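Local structure of female germline-specific tumor suppressor gld-1 (3K6T) at the interface of chains A and B. The protein binds single-stranded mRNA at a UACUCAU consensus to regulate translation in the germline, acting as a homodimer assembled through its Qua1 domain. Residues are numbered along the deposited sequence; one frame, centred on the assembly and turned at random. Chains: chain A/B, Female germline-specific tumor suppressor gld-1.

The interface of chains A and B. Residues chain A 9, 12-13, 16, 33-34, 37; chain B 27-30, 32-33.
This patch is part of a two-fold symmetric homodimer interface, built by the Qua1 helix-turn-helix of a STAR-family protein, which pairs two protomers of the RNA-binding protein; each contact has a twin with the chains exchanged. The start of chain B helix 28-45 packs against both helices of chain A, 7-20 and 28-49. A:Glu16, extended beyond CG (chi2 -170°), caps that helix end: A:Glu16 OE1 accepts from the backbone B:Val30 N at 2.8 Å. A:Glu16 OE2 accepts from the backbone B:Asn29 N, also at 2.8 Å. Both oxygens use syn lone pairs, so the carboxylate spans two successive amides, and the N-terminal end of helix 28-45 would probably stabilise its negative charge. B:Asn29 ND2 adds a weak bond to OE2, its amide plane 21° from the carboxylate, while a water joins OE2 to B:Ser28 OG.

At the other end of the patch, A:Tyr9 has CG anti to the backbone N (chi1 -179°) and meets B:Arg32 tip to tip. B:Arg32 NH2 donates to the phenol oxygen A:Tyr9 OH at 2.8 Å, with the oxygen close to the guanidinium plane. In turn, A:Tyr9 OH donates to A:Glu37 OE2 at 2.6 Å, on the anti lone pair, and a water links this OE2 to B:Arg32 NH1. B:Asn29 OD1 lies at the ring edge, 3.4 Å from A:Tyr9 CE1. A phenylalanine here would lack the hydroxyl, and so would probably lose the direct link it makes between B:Arg32 and A:Glu37, leaving the carboxylate less firmly placed.

Beside this polar cluster, A:Glu37 bends at chi2 and lays its aliphatic stem obliquely across B:Leu33, A:Glu37 CB reaching B:Leu33 CD1 at 3.7 Å. The side chains of A:Leu34 and B:Val30 cross at about a right angle, with A:Leu34 CD2 3.8 Å from B:Val30 CG2.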
# COMPACT_ATOMS: atom_id res chain seq x y z
N TYR A 9 -13.47 -0.64 4.63
CA TYR A 9 -12.16 -0.71 3.97
C TYR A 9 -11.02 -0.59 4.99
O TYR A 9 -10.05 -1.35 4.95
CB TYR A 9 -12.05 0.39 2.93
CG TYR A 9 -10.75 0.43 2.16
CD1 TYR A 9 -10.24 -0.71 1.55
CD2 TYR A 9 -10.04 1.62 2.02
CE1 TYR A 9 -9.05 -0.67 0.84
CE2 TYR A 9 -8.86 1.68 1.31
CZ TYR A 9 -8.37 0.53 0.73
OH TYR A 9 -7.19 0.60 0.01
N ASP A 12 -10.62 -3.73 6.85
CA ASP A 12 -9.92 -4.73 6.05
C ASP A 12 -8.41 -4.50 6.06
O ASP A 12 -7.63 -5.44 6.20
CB ASP A 12 -10.45 -4.74 4.61
CG ASP A 12 -11.82 -5.38 4.49
OD1 ASP A 12 -12.20 -6.16 5.39
OD2 ASP A 12 -12.53 -5.11 3.49
N LEU A 13 -8.00 -3.24 5.92
CA LEU A 13 -6.57 -2.92 5.91
C LEU A 13 -5.93 -3.27 7.24
O LEU A 13 -4.84 -3.86 7.30
CB LEU A 13 -6.35 -1.43 5.63
CG LEU A 13 -6.86 -0.88 4.30
CD1 LEU A 13 -6.71 0.63 4.31
CD2 LEU A 13 -6.14 -1.50 3.11
N GLU A 16 -5.45 -6.88 7.60
CA GLU A 16 -4.31 -7.34 6.79
C GLU A 16 -2.99 -6.99 7.48
O GLU A 16 -2.04 -7.77 7.45
CB GLU A 16 -4.37 -6.77 5.36
CG GLU A 16 -5.49 -7.37 4.52
CD GLU A 16 -5.42 -7.01 3.05
OE1 GLU A 16 -4.32 -6.66 2.56
OE2 GLU A 16 -6.46 -7.10 2.37
N LEU A 33 3.67 0.64 2.55
CA LEU A 33 2.57 0.98 1.65
C LEU A 33 1.23 0.86 2.38
O LEU A 33 0.34 1.69 2.22
CB LEU A 33 2.60 0.09 0.41
CG LEU A 33 3.82 0.27 -0.50
CD1 LEU A 33 3.90 -0.80 -1.60
CD2 LEU A 33 3.84 1.68 -1.09
N LEU A 34 1.11 -0.18 3.19
CA LEU A 34 -0.11 -0.46 3.93
C LEU A 34 -0.34 0.59 5.02
O LEU A 34 -1.45 1.07 5.18
CB LEU A 34 -0.07 -1.87 4.52
CG LEU A 34 -1.22 -2.27 5.45
CD1 LEU A 34 -2.59 -2.12 4.76
CD2 LEU A 34 -1.03 -3.71 5.96
N GLU A 37 -1.52 3.75 3.43
CA GLU A 37 -2.93 3.67 2.99
C GLU A 37 -3.88 3.79 4.19
O GLU A 37 -4.93 4.42 4.10
CB GLU A 37 -3.19 2.36 2.21
CG GLU A 37 -4.62 2.18 1.69
CD GLU A 37 -4.98 3.16 0.56
OE1 GLU A 37 -4.23 4.13 0.32
OE2 GLU A 37 -6.02 2.95 -0.10
N PHE B 27 -4.48 -11.26 1.62
CA PHE B 27 -3.82 -9.96 1.52
C PHE B 27 -4.28 -9.22 0.28
O PHE B 27 -3.48 -8.54 -0.37
CB PHE B 27 -2.31 -10.14 1.46
CG PHE B 27 -1.72 -10.68 2.74
CD1 PHE B 27 -1.66 -9.89 3.87
CD2 PHE B 27 -1.24 -11.98 2.80
CE1 PHE B 27 -1.12 -10.38 5.04
CE2 PHE B 27 -0.70 -12.47 3.97
CZ PHE B 27 -0.64 -11.67 5.09
N SER B 28 -5.56 -9.33 -0.04
CA SER B 28 -6.05 -8.84 -1.31
C SER B 28 -5.89 -7.32 -1.45
O SER B 28 -5.56 -6.84 -2.53
CB SER B 28 -7.50 -9.26 -1.53
OG SER B 28 -8.35 -8.65 -0.58
N ASN B 29 -6.11 -6.57 -0.39
CA ASN B 29 -5.94 -5.12 -0.50
C ASN B 29 -4.46 -4.73 -0.62
O ASN B 29 -4.08 -3.90 -1.45
CB ASN B 29 -6.60 -4.40 0.68
CG ASN B 29 -8.10 -4.40 0.58
OD1 ASN B 29 -8.67 -3.86 -0.36
ND2 ASN B 29 -8.77 -5.01 1.56
N VAL B 30 -3.64 -5.36 0.20
CA VAL B 30 -2.20 -5.17 0.16
C VAL B 30 -1.64 -5.47 -1.23
O VAL B 30 -0.78 -4.75 -1.72
CB VAL B 30 -1.50 -6.03 1.23
CG1 VAL B 30 -0.21 -6.61 0.71
CG2 VAL B 30 -1.25 -5.21 2.49
N ARG B 32 -3.15 -5.23 -4.12
CA ARG B 32 -3.54 -4.16 -5.04
C ARG B 32 -2.65 -2.93 -4.86
O ARG B 32 -2.23 -2.32 -5.85
CB ARG B 32 -5.01 -3.79 -4.83
CG ARG B 32 -5.54 -2.71 -5.78
CD ARG B 32 -6.97 -2.36 -5.43
NE ARG B 32 -7.13 -2.34 -3.98
CZ ARG B 32 -6.83 -1.30 -3.20
NH1 ARG B 32 -6.36 -0.18 -3.73
NH2 ARG B 32 -7.00 -1.39 -1.89
N LEU B 33 -2.38 -2.56 -3.61
CA LEU B 33 -1.50 -1.43 -3.30
C LEU B 33 -0.10 -1.66 -3.83
O LEU B 33 0.55 -0.75 -4.35
CB LEU B 33 -1.44 -1.20 -1.78
CG LEU B 33 -2.73 -0.78 -1.06
CD1 LEU B 33 -2.51 -0.80 0.46
CD2 LEU B 33 -3.19 0.60 -1.50
O HOH W 1 -8.21 -9.00 2.69
O HOH W 2 -6.21 2.67 -2.99